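Local coordinates for surface glycan binding protein B (Bacteroides ovatus, PDB 6E57) that binds mixed-linkage beta-glucan, probably capturing this cereal polysaccharide at the surface of a gut bacterium for its utilization, at residues L51-N56 against L124-P129; W79-Q84 against G103-K108; R229-V234 against S308-L313. All coordinates share one frame; numbering follows the deposited sequence.

Contact 1: residues L51-N56 against L124-P129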
loop_
_atom_site.group_PDB
_atom_site.type_symbol
_atom_site.label_atom_id
_atom_site.label_comp_id
_atom_site.label_asym_id
_atom_site.label_seq_id
_atom_site.Cartn_x
_atom_site.Cartn_y
_atom_site.Cartn_z
ATOM N N LEU A 51 13.779 9.320 3.272
ATOM C CA LEU A 51 14.167 10.734 3.231
ATOM C C LEU A 51 13.243 11.565 4.131
ATOM O O LEU A 51 12.061 11.253 4.292
ATOM C CB LEU A 51 14.095 11.241 1.788
ATOM C CG LEU A 51 15.105 10.634 0.817
ATOM C CD1 LEU A 51 14.791 11.047 -0.614
ATOM C CD2 LEU A 51 16.525 11.034 1.191
ATOM N N ALA A 52 13.804 12.639 4.695
ATOM C CA ALA A 52 13.069 13.607 5.497
ATOM C C ALA A 52 12.390 14.623 4.572
ATOM O O ALA A 52 12.674 14.670 3.375
ATOM C CB ALA A 52 14.006 14.289 6.463
ATOM N N THR A 53 11.501 15.433 5.157
ATOM C CA THR A 53 10.758 16.468 4.447
ATOM C C THR A 53 11.407 17.831 4.726
ATOM O O THR A 53 11.518 18.246 5.881
ATOM C CB THR A 53 9.277 16.432 4.845
ATOM O OG1 THR A 53 8.796 15.127 4.525
ATOM C CG2 THR A 53 8.436 17.480 4.147
ATOM N N PHE A 54 11.834 18.508 3.653
ATOM C CA PHE A 54 12.487 19.808 3.738
ATOM C C PHE A 54 11.447 20.930 3.681
ATOM O O PHE A 54 11.628 21.963 4.317
ATOM C CB PHE A 54 13.518 19.977 2.619
ATOM C CG PHE A 54 14.772 19.145 2.749
ATOM C CD1 PHE A 54 15.023 18.374 3.877
ATOM C CD2 PHE A 54 15.728 19.164 1.744
ATOM C CE1 PHE A 54 16.186 17.625 3.980
ATOM C CE2 PHE A 54 16.892 18.418 1.854
ATOM C CZ PHE A 54 17.119 17.649 2.971
ATOM N N ALA A 55 10.372 20.719 2.913
ATOM C CA ALA A 55 9.342 21.734 2.706
ATOM C C ALA A 55 7.962 21.079 2.589
ATOM O O ALA A 55 7.819 20.004 2.007
ATOM C CB ALA A 55 9.663 22.546 1.478
ATOM N N ASN A 56 6.960 21.769 3.141
ATOM C CA ASN A 56 5.568 21.341 3.148
ATOM C C ASN A 56 4.694 22.585 2.959
ATOM O O ASN A 56 4.382 23.284 3.921
ATOM C CB ASN A 56 5.233 20.578 4.433
ATOM C CG ASN A 56 3.914 19.840 4.357
ATOM O OD1 ASN A 56 2.898 20.407 3.968
ATOM N ND2 ASN A 56 3.922 18.571 4.729
ATOM N N LEU A 124 12.579 15.584 0.704
ATOM C CA LEU A 124 11.304 15.620 0.011
ATOM C C LEU A 124 10.708 17.028 0.124
ATOM O O LEU A 124 10.898 17.711 1.134
ATOM C CB LEU A 124 10.366 14.577 0.626
ATOM C CG LEU A 124 10.805 13.119 0.494
ATOM C CD1 LEU A 124 9.836 12.200 1.224
ATOM C CD2 LEU A 124 10.934 12.708 -0.967
ATOM N N VAL A 125 10.006 17.446 -0.936
ATOM C CA VAL A 125 9.192 18.658 -0.950
ATOM C C VAL A 125 7.741 18.236 -1.206
ATOM O O VAL A 125 7.424 17.694 -2.266
ATOM C CB VAL A 125 9.690 19.662 -2.008
ATOM C CG1 VAL A 125 8.696 20.790 -2.240
ATOM C CG2 VAL A 125 11.060 20.220 -1.652
ATOM N N VAL A 126 6.875 18.475 -0.217
ATOM C CA VAL A 126 5.469 18.125 -0.310
ATOM C C VAL A 126 4.686 19.393 -0.666
ATOM O O VAL A 126 4.784 20.410 0.024
ATOM C CB VAL A 126 4.962 17.472 0.991
ATOM C CG1 VAL A 126 3.498 17.064 0.894
ATOM C CG2 VAL A 126 5.820 16.279 1.384
ATOM N N VAL A 127 3.923 19.310 -1.762
ATOM C CA VAL A 127 3.110 20.407 -2.274
ATOM C C VAL A 127 1.642 19.958 -2.255
ATOM O O VAL A 127 1.240 19.101 -3.042
ATOM C CB VAL A 127 3.571 20.825 -3.684
ATOM C CG1 VAL A 127 2.840 22.062 -4.176
ATOM C CG2 VAL A 127 5.078 21.036 -3.739
ATOM N N ASN A 128 0.860 20.538 -1.337
ATOM C CA ASN A 128 -0.530 20.142 -1.099
ATOM C C ASN A 128 -1.453 20.894 -2.053
ATOM O O ASN A 128 -1.229 22.067 -2.343
ATOM C CB ASN A 128 -0.953 20.402 0.348
ATOM C CG ASN A 128 -0.028 19.748 1.350
ATOM O OD1 ASN A 128 0.103 18.525 1.376
ATOM N ND2 ASN A 128 0.619 20.553 2.174
ATOM N N PRO A 129 -2.532 20.252 -2.552
ATOM C CA PRO A 129 -3.501 20.936 -3.407
ATOM C C PRO A 129 -4.439 21.828 -2.580
ATOM O O PRO A 129 -4.480 21.705 -1.358
ATOM C CB PRO A 129 -4.260 19.770 -4.055
ATOM C CG PRO A 129 -4.224 18.677 -3.004
ATOM C CD PRO A 129 -2.889 18.847 -2.306
#
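Leu124 meets the 51-56 segment with both of its backbone polar atoms: its N donates to Ala52 O at 2.8 Å and its O accepts from Phe54 N at 2.8 Å, so the two bonds bracket Thr53. This is ordinary parallel pairing until Phe54 intervenes as the extra residue of a beta bulge. The chain turns a corner there, and pairing resumes one step out of register with Val126 N bonded to Ala55 O at 2.9 Å.

The well-packed part joins the start of the contact to the face carrying Ala55 and Val125. Leu124 commits a large surface here, its side chain lying against Leu51 with CG 4.0 Å from Leu51 CB. On the Ala55 face, Val125 CG2 reaches the alanine methyl at 4.1 Å, and Val125 is buried over Leu63.

The face carrying Leu124 and Thr53 opens to solvent toward Asn56 and Asn128. Thr53 CG2 touches Val126 CG2 at 4.0 Å, while the Asn56 amide, its CG anti to the backbone N (chi1 -167°), lies alongside Val126. Its OD1 receives Asn128 ND2 at 2.9 Å; the acceptor lies close to the Asn128 amide plane, although the two amides are turned 41° apart. Were Asn128 replaced by an alanine, Asn56 OD1 would probably lose this donor and the Asn56 amide would be freer to turn.

The first strand of this sheet pairing in parallel with its last is consistent with an immunoglobulin-like sandwich. Strand 53-58 forms one edge of the sheet, strand 103-113 flanks 118-128 on its other side, and strand 63-70 brings Leu63 against Ala55 as well.

Contact 2: residues W79-Q84 against G103-K108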
loop_
_atom_site.group_PDB
_atom_site.type_symbol
_atom_site.label_atom_id
_atom_site.label_comp_id
_atom_site.label_asym_id
_atom_site.label_seq_id
_atom_site.Cartn_x
_atom_site.Cartn_y
_atom_site.Cartn_z
ATOM N N TRP A 79 20.447 23.173 -7.903
ATOM C CA TRP A 79 19.224 22.585 -7.381
ATOM C C TRP A 79 18.690 21.551 -8.381
ATOM O O TRP A 79 18.745 21.765 -9.594
ATOM C CB TRP A 79 18.189 23.678 -7.080
ATOM C CG TRP A 79 18.709 24.803 -6.239
ATOM C CD1 TRP A 79 19.492 25.843 -6.654
ATOM C CD2 TRP A 79 18.471 25.020 -4.837
ATOM N NE1 TRP A 79 19.761 26.684 -5.609
ATOM C CE2 TRP A 79 19.149 26.206 -4.481
ATOM C CE3 TRP A 79 17.760 24.332 -3.850
ATOM C CZ2 TRP A 79 19.134 26.713 -3.183
ATOM C CZ3 TRP A 79 17.743 24.834 -2.567
ATOM C CH2 TRP A 79 18.423 26.008 -2.240
ATOM N N PHE A 80 18.176 20.434 -7.850
ATOM C CA PHE A 80 17.609 19.355 -8.648
ATOM C C PHE A 80 16.235 18.962 -8.089
ATOM O O PHE A 80 16.123 18.607 -6.918
ATOM C CB PHE A 80 18.545 18.144 -8.658
ATOM C CG PHE A 80 19.895 18.377 -9.287
ATOM C CD1 PHE A 80 20.910 19.004 -8.582
ATOM C CD2 PHE A 80 20.161 17.944 -10.578
ATOM C CE1 PHE A 80 22.155 19.206 -9.158
ATOM C CE2 PHE A 80 21.406 18.147 -11.152
ATOM C CZ PHE A 80 22.401 18.780 -10.443
ATOM N N ILE A 81 15.206 19.033 -8.944
ATOM C CA ILE A 81 13.860 18.523 -8.647
ATOM C C ILE A 81 13.669 17.208 -9.419
ATOM O O ILE A 81 13.714 17.197 -10.652
ATOM C CB ILE A 81 12.775 19.564 -9.003
ATOM C CG1 ILE A 81 12.974 20.894 -8.264
ATOM C CG2 ILE A 81 11.384 18.997 -8.765
ATOM C CD1 ILE A 81 12.689 20.835 -6.779
ATOM N N ASP A 82 13.464 16.113 -8.675
ATOM C CA ASP A 82 13.336 14.749 -9.211
ATOM C C ASP A 82 14.505 14.446 -10.159
ATOM O O ASP A 82 14.303 13.914 -11.248
ATOM C CB ASP A 82 11.988 14.543 -9.910
ATOM C CG ASP A 82 10.786 14.521 -8.978
ATOM O OD1 ASP A 82 10.983 14.347 -7.755
ATOM O OD2 ASP A 82 9.658 14.672 -9.487
ATOM N N GLY A 83 15.724 14.805 -9.741
ATOM C CA GLY A 83 16.940 14.468 -10.483
ATOM C C GLY A 83 17.269 15.443 -11.608
ATOM O O GLY A 83 18.392 15.439 -12.097
ATOM N N GLN A 84 16.299 16.269 -12.024
ATOM C CA GLN A 84 16.460 17.225 -13.130
ATOM C C GLN A 84 16.954 18.569 -12.576
ATOM O O GLN A 84 16.361 19.116 -11.648
ATOM C CB GLN A 84 15.131 17.392 -13.875
ATOM C CG GLN A 84 15.129 18.499 -14.926
ATOM C CD GLN A 84 16.107 18.258 -16.051
ATOM O OE1 GLN A 84 16.415 17.120 -16.399
ATOM N NE2 GLN A 84 16.597 19.337 -16.640
ATOM N N GLY A 103 2.016 17.727 -5.398
ATOM C CA GLY A 103 2.720 16.447 -5.420
ATOM C C GLY A 103 3.834 16.380 -4.389
ATOM O O GLY A 103 4.009 17.298 -3.580
ATOM N N THR A 104 4.574 15.267 -4.425
ATOM C CA THR A 104 5.751 15.037 -3.599
ATOM C C THR A 104 6.964 14.935 -4.529
ATOM O O THR A 104 6.929 14.199 -5.509
ATOM C CB THR A 104 5.560 13.798 -2.715
ATOM O OG1 THR A 104 4.537 14.115 -1.772
ATOM C CG2 THR A 104 6.816 13.373 -1.985
ATOM N N TYR A 105 8.020 15.688 -4.208
ATOM C CA TYR A 105 9.171 15.873 -5.085
ATOM C C TYR A 105 10.463 15.541 -4.335
ATOM O O TYR A 105 10.589 15.832 -3.147
ATOM C CB TYR A 105 9.246 17.322 -5.572
ATOM C CG TYR A 105 8.069 17.773 -6.395
ATOM C CD1 TYR A 105 6.920 18.262 -5.793
ATOM C CD2 TYR A 105 8.103 17.710 -7.778
ATOM C CE1 TYR A 105 5.834 18.676 -6.547
ATOM C CE2 TYR A 105 7.027 18.120 -8.546
ATOM C CZ TYR A 105 5.888 18.605 -7.929
ATOM O OH TYR A 105 4.830 19.012 -8.690
ATOM N N ASN A 106 11.424 14.959 -5.058
ATOM C CA ASN A 106 12.783 14.803 -4.567
ATOM C C ASN A 106 13.551 16.100 -4.850
ATOM O O ASN A 106 13.584 16.563 -5.991
ATOM C CB ASN A 106 13.474 13.587 -5.190
ATOM C CG ASN A 106 14.901 13.426 -4.713
ATOM O OD1 ASN A 106 15.792 14.165 -5.133
ATOM N ND2 ASN A 106 15.123 12.467 -3.830
ATOM N N LEU A 107 14.155 16.678 -3.803
ATOM C CA LEU A 107 14.987 17.879 -3.909
ATOM C C LEU A 107 16.424 17.528 -3.512
ATOM O O LEU A 107 16.644 17.016 -2.418
ATOM C CB LEU A 107 14.425 18.972 -2.993
ATOM C CG LEU A 107 15.266 20.246 -2.895
ATOM C CD1 LEU A 107 15.414 20.909 -4.258
ATOM C CD2 LEU A 107 14.666 21.221 -1.891
ATOM N N LYS A 108 17.378 17.804 -4.409
ATOM C CA LYS A 108 18.809 17.712 -4.114
ATOM C C LYS A 108 19.407 19.122 -4.141
ATOM O O LYS A 108 19.130 19.896 -5.058
ATOM C CB LYS A 108 19.536 16.809 -5.115
ATOM C CG LYS A 108 19.336 15.313 -4.909
ATOM C CD LYS A 108 19.995 14.455 -5.976
ATOM C CE LYS A 108 19.530 13.013 -5.961
ATOM N NZ LYS A 108 18.146 12.868 -6.476
#
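Phe80 and Lys108 form an antiparallel hydrogen-bonded pair, with Phe80 N reaching Lys108 O at 3.0 Å and Lys108 N reaching Phe80 O at 2.9 Å. The backbone ladder continues where Asp82 N meets Asn106 O at 2.7 Å.

The side chain of Asp82 then takes over the role of a strand carbonyl. Its OD1 accepts Asn106 N at 2.8 Å, nearly in line with the C-O bond, just where the main chain swings into a type I' turn from Ile81 to Gln84. OD2 forms a salt bridge with Arg199, which also makes a cation-pi contact with Tyr105. Farther along, Lys108 NZ bonds to Asn106 OD1 from above its carbonyl plane, while Asn106 ND2 hydrogen-bonds to Glu122.

Apolar contacts join the side chains on the face carrying Ile81 and Leu107. With CG1 anti to the carbonyl carbon (chi1 -58°), Ile81 sends CD1 to Leu107 CD1 at 3.7 Å and CG2 to Tyr105 CD2 at 3.7 Å. Leu107 CD1 also sits at the edge of the Trp79 ring, near its plane.

Strands 75-81 and 103-113 are neighbours in the five-stranded sheet, flanked by 84-86, which completes a hairpin with 75-81, and by 118-128.

Contact 3: residues R229-V234 against S308-L313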
loop_
_atom_site.group_PDB
_atom_site.type_symbol
_atom_site.label_atom_id
_atom_site.label_comp_id
_atom_site.label_asym_id
_atom_site.label_seq_id
_atom_site.Cartn_x
_atom_site.Cartn_y
_atom_site.Cartn_z
ATOM N N ARG A 229 1.064 -14.722 2.526
ATOM C CA ARG A 229 0.500 -15.826 3.300
ATOM C C ARG A 229 -0.371 -16.687 2.383
ATOM O O ARG A 229 -0.942 -16.187 1.412
ATOM C CB ARG A 229 -0.346 -15.293 4.461
ATOM C CG ARG A 229 0.446 -14.581 5.548
ATOM C CD ARG A 229 -0.447 -13.765 6.465
ATOM N NE ARG A 229 -1.094 -12.657 5.766
ATOM C CZ ARG A 229 -0.520 -11.484 5.503
ATOM N NH1 ARG A 229 0.726 -11.253 5.881
ATOM N NH2 ARG A 229 -1.194 -10.547 4.857
ATOM N N ALA A 230 -0.467 -17.980 2.712
ATOM C CA ALA A 230 -1.293 -18.933 1.977
ATOM C C ALA A 230 -1.665 -20.102 2.894
ATOM O O ALA A 230 -0.868 -20.506 3.735
ATOM C CB ALA A 230 -0.555 -19.414 0.752
ATOM N N THR A 231 -2.885 -20.624 2.722
ATOM C CA THR A 231 -3.351 -21.811 3.437
ATOM C C THR A 231 -3.211 -23.027 2.510
ATOM O O THR A 231 -3.677 -23.003 1.370
ATOM C CB THR A 231 -4.786 -21.627 3.949
ATOM O OG1 THR A 231 -4.803 -20.537 4.871
ATOM C CG2 THR A 231 -5.335 -22.860 4.631
ATOM N N ALA A 232 -2.566 -24.083 3.018
ATOM C CA ALA A 232 -2.281 -25.292 2.253
ATOM C C ALA A 232 -3.590 -25.955 1.808
ATOM O O ALA A 232 -4.538 -26.058 2.593
ATOM C CB ALA A 232 -1.447 -26.237 3.082
ATOM N N ASN A 233 -3.623 -26.375 0.536
ATOM C CA ASN A 233 -4.664 -27.239 -0.031
ATOM C C ASN A 233 -6.009 -26.507 -0.159
ATOM O O ASN A 233 -7.045 -27.163 -0.222
ATOM C CB ASN A 233 -4.859 -28.517 0.793
ATOM C CG ASN A 233 -3.607 -29.359 0.885
ATOM O OD1 ASN A 233 -3.047 -29.756 -0.133
ATOM N ND2 ASN A 233 -3.169 -29.647 2.099
ATOM N N VAL A 234 -5.999 -25.169 -0.214
ATOM C CA VAL A 234 -7.235 -24.396 -0.434
ATOM C C VAL A 234 -6.935 -23.238 -1.392
ATOM O O VAL A 234 -5.776 -22.965 -1.718
ATOM C CB VAL A 234 -7.871 -23.890 0.879
ATOM C CG1 VAL A 234 -7.940 -24.975 1.942
ATOM C CG2 VAL A 234 -7.180 -22.649 1.428
ATOM N N SER A 308 0.410 -22.200 6.263
ATOM C CA SER A 308 -0.144 -22.832 7.463
ATOM C C SER A 308 -1.388 -23.644 7.077
ATOM O O SER A 308 -2.009 -23.365 6.056
ATOM C CB SER A 308 -0.448 -21.806 8.529
ATOM O OG SER A 308 -1.085 -20.668 7.973
ATOM N N THR A 309 -1.727 -24.659 7.881
ATOM C CA THR A 309 -2.909 -25.481 7.625
ATOM C C THR A 309 -4.039 -25.021 8.551
ATOM O O THR A 309 -3.822 -24.793 9.739
ATOM C CB THR A 309 -2.625 -26.980 7.783
ATOM O OG1 THR A 309 -2.385 -27.250 9.162
ATOM C CG2 THR A 309 -1.450 -27.457 6.956
ATOM N N GLU A 310 -5.237 -24.893 7.971
ATOM C CA GLU A 310 -6.445 -24.484 8.671
ATOM C C GLU A 310 -7.133 -25.731 9.235
ATOM O O GLU A 310 -7.526 -26.616 8.481
ATOM C CB GLU A 310 -7.350 -23.724 7.702
ATOM C CG GLU A 310 -8.439 -22.917 8.379
ATOM C CD GLU A 310 -9.019 -21.805 7.522
ATOM O OE1 GLU A 310 -9.482 -20.799 8.098
ATOM O OE2 GLU A 310 -9.005 -21.944 6.281
ATOM N N ILE A 311 -7.241 -25.796 10.567
ATOM C CA ILE A 311 -7.869 -26.910 11.276
ATOM C C ILE A 311 -9.311 -26.519 11.612
ATOM O O ILE A 311 -9.549 -25.430 12.125
ATOM C CB ILE A 311 -7.076 -27.276 12.550
ATOM C CG1 ILE A 311 -5.667 -27.789 12.229
ATOM C CG2 ILE A 311 -7.858 -28.263 13.406
ATOM C CD1 ILE A 311 -4.576 -26.751 12.411
ATOM N N THR A 312 -10.258 -27.422 11.333
ATOM C CA THR A 312 -11.667 -27.217 11.657
ATOM C C THR A 312 -11.927 -27.666 13.098
ATOM O O THR A 312 -11.643 -28.802 13.451
ATOM C CB THR A 312 -12.580 -27.975 10.687
ATOM O OG1 THR A 312 -12.340 -27.468 9.374
ATOM C CG2 THR A 312 -14.046 -27.835 11.035
ATOM N N LEU A 313 -12.464 -26.757 13.916
ATOM C CA LEU A 313 -12.772 -27.040 15.308
ATOM C C LEU A 313 -14.246 -27.424 15.447
ATOM O O LEU A 313 -14.590 -28.233 16.294
ATOM C CB LEU A 313 -12.445 -25.811 16.161
ATOM C CG LEU A 313 -10.966 -25.432 16.228
ATOM C CD1 LEU A 313 -10.767 -24.202 17.100
ATOM C CD2 LEU A 313 -10.126 -26.592 16.739
#
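Ser308 O draws two neighbouring groups of the 229-234 segment onto itself. Ala232 N donates a hydrogen bond to it at 3.2 Å, tilted 33° from the carbonyl plane, and Thr231 CA approaches the same oxygen at 3.3 Å in a CA-H...O contact. A weak bond from Ser308 N to Ala230 O, 3.3 Å long, completes the parallel pairing, so that Ser308 offers both its backbone polar atoms around Thr231. It is a compact example of how a single bridge can join two strands: the one beta bridge pairs Thr231 with Ser308, whose side chains rise from the same face.

Beyond that bridge the side chains carry the contact. The CG2 methyl of Thr231, anti to the backbone N, extends past Ser308 O and comes to rest 3.8 Å from Glu310 CB. Glu310 crosses it obliquely with an extended chain; its aliphatic part faces the threonine methyl, while OE1 is held by a salt bridge to Lys351 and a hydrogen bond to Thr418. Ala232 CB lies 4.1 Å from the Thr309 methyl CG2.

Strand 229-231 ends as the chain enters a type II turn from Thr231 to Val234. Asn233 takes the third position of that turn with a positive phi of 70°, and its ND2 is bonded to Asp273.

Strand 299-315 serves two parts of the fold. It pairs with strand 277-285, and Ile311 and Leu313 in its later portion bond to strand 412-419 of the C-terminal glycan-binding region. Short strand 229-231 pairs with it in parallel just before that Ile311-Leu313 portion.

From the N terminus, the chain lays down 51-56 and proceeds through 79-84, which ends in a tight turn, then strands 84-86 and 95-98, to 103-108, which closes contact 2. It reaches 124-129 only afterwards, closing contact 1 around it. The second is thus nested in the first, and their centres lie 10 Å apart in one sheet, where Val125 N and Val127 N probably bond to Tyr105 O and Gly103 O. Contact 3 follows in series after an intervening domain, its centre about 44 Å from that of contact 1. Contacts 1 and 2 hold together the N-terminal, probably immunoglobulin-like domain; contact 3 ties a later domain to the strand leading into the glycan-binding region.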